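Local coordinates for protein serine protease (Arthrobacter nicotinovorans, PDB 3WY8) that is a trypsin-like serine protease with keratinolytic activity that probably cleaves peptide bonds by the charge-relay mechanism of its family, at residues A[1-13]-A[130-144]. Sequence-based numbering, arbitrary orientation.
Sequences VNQSETPVKHIGK and YPAASPFNGESLKSC
Glu5 reaches Ser143 because its chain folds about the CB-CG bond (chi2 -74°), while Ser143 holds OG between its backbone N and carbonyl carbon (chi1 68°). Glu5 follows strand 3-4, whose short antiparallel pairing with strand 142-150 carries Ser143; by this pairing the N-terminal end of this trypsin-like double-barrel chain joins the second barrel before entering the first at strand 11-18. The register rests on Gln3 and Ser143, a hydrogen-bonded pair: Ser143 N to Gln3 O measures 2.9 Å, and Gln3 N returns a bond to Ser143 O. Beyond the non-hydrogen-bonded pair Ser4-Lys142, Glu5 N donates to Leu141 O, and Lys142 NZ donates to Ser4 OG at 2.9 Å. On the face of Gln3 and Ser143, Ser143 OG donates to the anti lone pair of Glu5 OE2 at 2.7 Å; that oxygen also forms a salt bridge with Lys126, which would favour the ionised carboxylate. A water accepts from Gln3 NE2 and donates to Val1 O and Ser143 OG, so that one water links Val1 and Gln3 to Ser143.

Leu141 spreads its methyls, CD2 lying 3.8 Å from Val8 CG2 and CD1 against Ile11 CG2. The Tyr130 ring lies between Leu141 CA on one face and Lys13 CB on the other, the latter a CH-pi contact 16° off the ring normal. Tyr130 OH is hydrogen-bonded to Tyr62 O and to a water that also meets Val8 N and Ile11 O. Past the ring, Lys13 turns only at its end, where NZ donates to Gly138 O at 2.7 Å.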
loop_
_atom_site.group_PDB
_atom_site.type_symbol
_atom_site.label_atom_id
_atom_site.label_comp_id
_atom_site.label_asym_id
_atom_site.label_seq_id
_atom_site.Cartn_x
_atom_site.Cartn_y
_atom_site.Cartn_z
ATOM N N VAL A 1 -18.052 3.207 3.823
ATOM C CA VAL A 1 -18.762 1.904 3.692
ATOM C C VAL A 1 -17.786 0.768 3.368
ATOM O O VAL A 1 -16.824 0.958 2.625
ATOM C CB VAL A 1 -19.918 1.977 2.652
ATOM C CG1 VAL A 1 -19.393 2.189 1.247
ATOM C CG2 VAL A 1 -20.782 0.729 2.722
ATOM N N ASN A 2 -18.049 -0.402 3.945
ATOM C CA ASN A 2 -17.225 -1.585 3.736
ATOM C C ASN A 2 -17.865 -2.507 2.708
ATOM O O ASN A 2 -19.036 -2.879 2.839
ATOM C CB ASN A 2 -17.029 -2.334 5.055
ATOM C CG ASN A 2 -16.503 -1.443 6.169
ATOM O OD1 ASN A 2 -15.631 -0.599 5.952
ATOM N ND2 ASN A 2 -17.022 -1.640 7.377
ATOM N N GLN A 3 -17.105 -2.874 1.684
ATOM C CA GLN A 3 -17.642 -3.743 0.636
ATOM C C GLN A 3 -16.630 -4.704 0.033
ATOM O O GLN A 3 -15.414 -4.504 0.138
ATOM C CB GLN A 3 -18.361 -2.932 -0.456
ATOM C CG GLN A 3 -17.558 -1.818 -1.087
ATOM C CD GLN A 3 -18.423 -0.793 -1.826
ATOM O OE1 GLN A 3 -19.410 -1.137 -2.469
ATOM N NE2 GLN A 3 -18.035 0.472 -1.741
ATOM N N SER A 4 -17.154 -5.762 -0.581
ATOM C CA SER A 4 -16.360 -6.662 -1.397
ATOM C C SER A 4 -16.211 -6.057 -2.786
ATOM O O SER A 4 -17.127 -5.395 -3.283
ATOM C CB SER A 4 -17.030 -8.035 -1.479
ATOM O OG SER A 4 -17.114 -8.636 -0.196
ATOM N N GLU A 5 -15.056 -6.287 -3.399
ATOM C CA GLU A 5 -14.700 -5.678 -4.677
ATOM C C GLU A 5 -14.231 -6.725 -5.679
ATOM O O GLU A 5 -13.492 -7.646 -5.319
ATOM C CB GLU A 5 -13.567 -4.663 -4.470
ATOM C CG GLU A 5 -13.918 -3.479 -3.575
ATOM C CD GLU A 5 -14.834 -2.468 -4.251
ATOM O OE1 GLU A 5 -15.005 -2.528 -5.490
ATOM O OE2 GLU A 5 -15.382 -1.608 -3.537
ATOM N N THR A 6 -14.649 -6.594 -6.938
ATOM C CA THR A 6 -14.050 -7.418 -7.987
ATOM C C THR A 6 -12.604 -6.973 -8.152
ATOM O O THR A 6 -12.288 -5.809 -7.872
ATOM C CB THR A 6 -14.772 -7.316 -9.351
ATOM O OG1 THR A 6 -14.870 -5.944 -9.744
ATOM C CG2 THR A 6 -16.143 -7.931 -9.269
ATOM N N PRO A 7 -11.722 -7.892 -8.591
ATOM C CA PRO A 7 -10.310 -7.553 -8.727
ATOM C C PRO A 7 -10.096 -6.309 -9.584
ATOM O O PRO A 7 -10.804 -6.095 -10.574
ATOM C CB PRO A 7 -9.723 -8.784 -9.421
ATOM C CG PRO A 7 -10.622 -9.899 -9.007
ATOM C CD PRO A 7 -11.985 -9.292 -8.976
ATOM N N VAL A 8 -9.135 -5.492 -9.176
ATOM C CA VAL A 8 -8.777 -4.285 -9.903
ATOM C C VAL A 8 -7.374 -4.520 -10.435
ATOM O O VAL A 8 -6.471 -4.901 -9.684
ATOM C CB VAL A 8 -8.836 -3.037 -8.987
ATOM C CG1 VAL A 8 -8.262 -1.796 -9.685
ATOM C CG2 VAL A 8 -10.276 -2.780 -8.523
ATOM N N LYS A 9 -7.207 -4.309 -11.739
ATOM C CA LYS A 9 -5.995 -4.680 -12.456
ATOM C C LYS A 9 -4.714 -4.203 -11.772
ATOM O O LYS A 9 -3.758 -4.968 -11.634
ATOM C CB LYS A 9 -6.056 -4.130 -13.886
ATOM C CG LYS A 9 -5.457 -5.060 -14.919
ATOM C CD LYS A 9 -5.614 -4.514 -16.343
ATOM C CE LYS A 9 -7.072 -4.516 -16.802
ATOM N NZ LYS A 9 -7.219 -4.035 -18.212
ATOM N N HIS A 10 -4.715 -2.948 -11.326
ATOM C CA HIS A 10 -3.509 -2.322 -10.788
ATOM C C HIS A 10 -3.286 -2.541 -9.282
ATOM O O HIS A 10 -2.197 -2.271 -8.772
ATOM C CB HIS A 10 -3.463 -0.822 -11.140
ATOM C CG HIS A 10 -4.689 -0.058 -10.742
ATOM N ND1 HIS A 10 -4.898 0.402 -9.460
ATOM C CD2 HIS A 10 -5.765 0.340 -11.463
ATOM C CE1 HIS A 10 -6.051 1.048 -9.407
ATOM N NE2 HIS A 10 -6.594 1.029 -10.611
ATOM N N ILE A 11 -4.312 -3.033 -8.588
ATOM C CA ILE A 11 -4.220 -3.308 -7.147
ATOM C C ILE A 11 -3.878 -4.779 -6.934
ATOM O O ILE A 11 -4.461 -5.658 -7.574
ATOM C CB ILE A 11 -5.541 -2.982 -6.399
ATOM C CG1 ILE A 11 -5.995 -1.548 -6.687
ATOM C CG2 ILE A 11 -5.383 -3.220 -4.884
ATOM C CD1 ILE A 11 -7.317 -1.169 -6.030
ATOM N N GLY A 12 -2.941 -5.046 -6.030
ATOM C CA GLY A 12 -2.488 -6.414 -5.817
ATOM C C GLY A 12 -2.216 -6.826 -4.382
ATOM O O GLY A 12 -2.153 -6.000 -3.467
ATOM N N LYS A 13 -2.073 -8.135 -4.209
ATOM C CA LYS A 13 -1.678 -8.736 -2.949
ATOM C C LYS A 13 -0.165 -8.913 -2.956
ATOM O O LYS A 13 0.425 -9.216 -3.999
ATOM C CB LYS A 13 -2.377 -10.085 -2.791
ATOM C CG LYS A 13 -2.248 -10.718 -1.402
ATOM C CD LYS A 13 -3.020 -12.032 -1.357
ATOM C CE LYS A 13 -2.823 -12.771 -0.036
ATOM N NZ LYS A 13 -3.543 -12.144 1.107
ATOM N N TYR A 130 -6.287 -6.453 0.742
ATOM C CA TYR A 130 -6.529 -7.878 0.892
ATOM C C TYR A 130 -6.427 -8.258 2.375
ATOM O O TYR A 130 -5.430 -8.857 2.796
ATOM C CB TYR A 130 -5.513 -8.670 0.065
ATOM C CG TYR A 130 -5.788 -8.660 -1.414
ATOM C CD1 TYR A 130 -6.572 -9.652 -1.997
ATOM C CD2 TYR A 130 -5.265 -7.657 -2.237
ATOM C CE1 TYR A 130 -6.835 -9.641 -3.366
ATOM C CE2 TYR A 130 -5.518 -7.642 -3.607
ATOM C CZ TYR A 130 -6.303 -8.636 -4.160
ATOM O OH TYR A 130 -6.560 -8.631 -5.513
ATOM N N PRO A 131 -7.457 -7.912 3.177
ATOM C CA PRO A 131 -7.387 -8.259 4.595
ATOM C C PRO A 131 -7.328 -9.773 4.780
ATOM O O PRO A 131 -8.041 -10.508 4.086
ATOM C CB PRO A 131 -8.683 -7.679 5.173
ATOM C CG PRO A 131 -9.614 -7.561 4.015
ATOM C CD PRO A 131 -8.737 -7.263 2.829
ATOM N N ALA A 132 -6.478 -10.221 5.702
ATOM C CA ALA A 132 -6.153 -11.638 5.840
ATOM C C ALA A 132 -6.431 -12.209 7.229
ATOM O O ALA A 132 -6.155 -13.382 7.488
ATOM C CB ALA A 132 -4.687 -11.888 5.436
ATOM N N ALA A 133 -6.968 -11.375 8.115
ATOM C CA ALA A 133 -7.303 -11.802 9.475
ATOM C C ALA A 133 -8.807 -11.821 9.679
ATOM O O ALA A 133 -9.533 -11.012 9.092
ATOM C CB ALA A 133 -6.638 -10.893 10.499
ATOM N N SER A 134 -9.264 -12.743 10.524
ATOM C CA SER A 134 -10.680 -12.889 10.845
ATOM C C SER A 134 -11.340 -11.519 11.030
ATOM O O SER A 134 -10.795 -10.676 11.746
ATOM C CB SER A 134 -10.845 -13.729 12.112
ATOM O OG SER A 134 -12.216 -13.992 12.347
ATOM N N PRO A 135 -12.515 -11.298 10.400
ATOM C CA PRO A 135 -13.346 -12.269 9.670
ATOM C C PRO A 135 -12.934 -12.571 8.221
ATOM O O PRO A 135 -13.597 -13.370 7.553
ATOM C CB PRO A 135 -14.727 -11.613 9.687
ATOM C CG PRO A 135 -14.432 -10.148 9.672
ATOM C CD PRO A 135 -13.154 -9.967 10.453
ATOM N N PHE A 136 -11.849 -11.955 7.758
ATOM C CA PHE A 136 -11.370 -12.130 6.386
ATOM C C PHE A 136 -10.343 -13.264 6.294
ATOM O O PHE A 136 -9.829 -13.729 7.321
ATOM C CB PHE A 136 -10.778 -10.813 5.873
ATOM C CG PHE A 136 -11.743 -9.658 5.915
ATOM C CD1 PHE A 136 -12.726 -9.518 4.936
ATOM C CD2 PHE A 136 -11.662 -8.703 6.925
ATOM C CE1 PHE A 136 -13.618 -8.447 4.967
ATOM C CE2 PHE A 136 -12.548 -7.627 6.964
ATOM C CZ PHE A 136 -13.529 -7.502 5.982
ATOM N N ASN A 137 -10.049 -13.711 5.072
ATOM C CA ASN A 137 -9.109 -14.814 4.874
ATOM C C ASN A 137 -7.986 -14.529 3.867
ATOM O O ASN A 137 -7.252 -15.439 3.481
ATOM C CB ASN A 137 -9.854 -16.110 4.517
ATOM C CG ASN A 137 -10.218 -16.206 3.040
ATOM O OD1 ASN A 137 -10.282 -15.205 2.328
ATOM N ND2 ASN A 137 -10.462 -17.428 2.576
ATOM N N GLY A 138 -7.883 -13.272 3.435
ATOM C CA GLY A 138 -6.780 -12.810 2.591
ATOM C C GLY A 138 -6.922 -13.038 1.103
ATOM O O GLY A 138 -6.082 -12.595 0.323
ATOM N N GLU A 139 -7.994 -13.711 0.699
ATOM C CA GLU A 139 -8.080 -14.235 -0.658
ATOM C C GLU A 139 -8.714 -13.296 -1.685
ATOM O O GLU A 139 -8.641 -13.557 -2.889
ATOM C CB GLU A 139 -8.791 -15.591 -0.649
ATOM C CG GLU A 139 -7.958 -16.692 -0.000
ATOM C CD GLU A 139 -6.710 -17.007 -0.802
ATOM O OE1 GLU A 139 -6.802 -17.811 -1.746
ATOM O OE2 GLU A 139 -5.637 -16.456 -0.488
ATOM N N SER A 140 -9.330 -12.214 -1.220
ATOM C CA SER A 140 -10.107 -11.352 -2.115
ATOM C C SER A 140 -10.014 -9.873 -1.759
ATOM O O SER A 140 -9.762 -9.513 -0.608
ATOM C CB SER A 140 -11.572 -11.801 -2.158
ATOM O OG SER A 140 -12.163 -11.707 -0.878
ATOM N N LEU A 141 -10.228 -9.026 -2.762
ATOM C CA LEU A 141 -10.156 -7.576 -2.599
ATOM C C LEU A 141 -11.371 -7.016 -1.856
ATOM O O LEU A 141 -12.514 -7.344 -2.180
ATOM C CB LEU A 141 -10.044 -6.907 -3.975
ATOM C CG LEU A 141 -9.729 -5.411 -4.007
ATOM C CD1 LEU A 141 -8.332 -5.129 -3.447
ATOM C CD2 LEU A 141 -9.857 -4.894 -5.430
ATOM N N LYS A 142 -11.103 -6.162 -0.868
ATOM C CA LYS A 142 -12.140 -5.470 -0.108
ATOM C C LYS A 142 -11.864 -3.977 -0.128
ATOM O O LYS A 142 -10.767 -3.550 -0.502
ATOM C CB LYS A 142 -12.184 -5.965 1.345
ATOM C CG LYS A 142 -12.266 -7.483 1.501
ATOM C CD LYS A 142 -13.529 -8.058 0.896
ATOM C CE LYS A 142 -13.614 -9.550 1.148
ATOM N NZ LYS A 142 -14.751 -10.164 0.390
ATOM N N SER A 143 -12.860 -3.189 0.266
ATOM C CA SER A 143 -12.674 -1.745 0.365
ATOM C C SER A 143 -13.348 -1.134 1.587
ATOM O O SER A 143 -14.233 -1.742 2.204
ATOM C CB SER A 143 -13.151 -1.045 -0.911
ATOM O OG SER A 143 -14.559 -1.131 -1.052
ATOM N N CYS A 144 -12.886 0.064 1.935
ATOM C CA CYS A 144 -13.511 0.928 2.924
ATOM C C CYS A 144 -13.582 2.322 2.326
ATOM O O CYS A 144 -12.840 2.640 1.397
ATOM C CB CYS A 144 -12.664 0.997 4.190
ATOM S SG CYS A 144 -12.468 -0.544 5.078
HETATM O O HOH W 1 -15.964 0.955 0.102
HETATM O O HOH W 2 -7.234 -6.403 -7.261
HETATM O O HOH W 3 -2.848 -9.613 1.918
#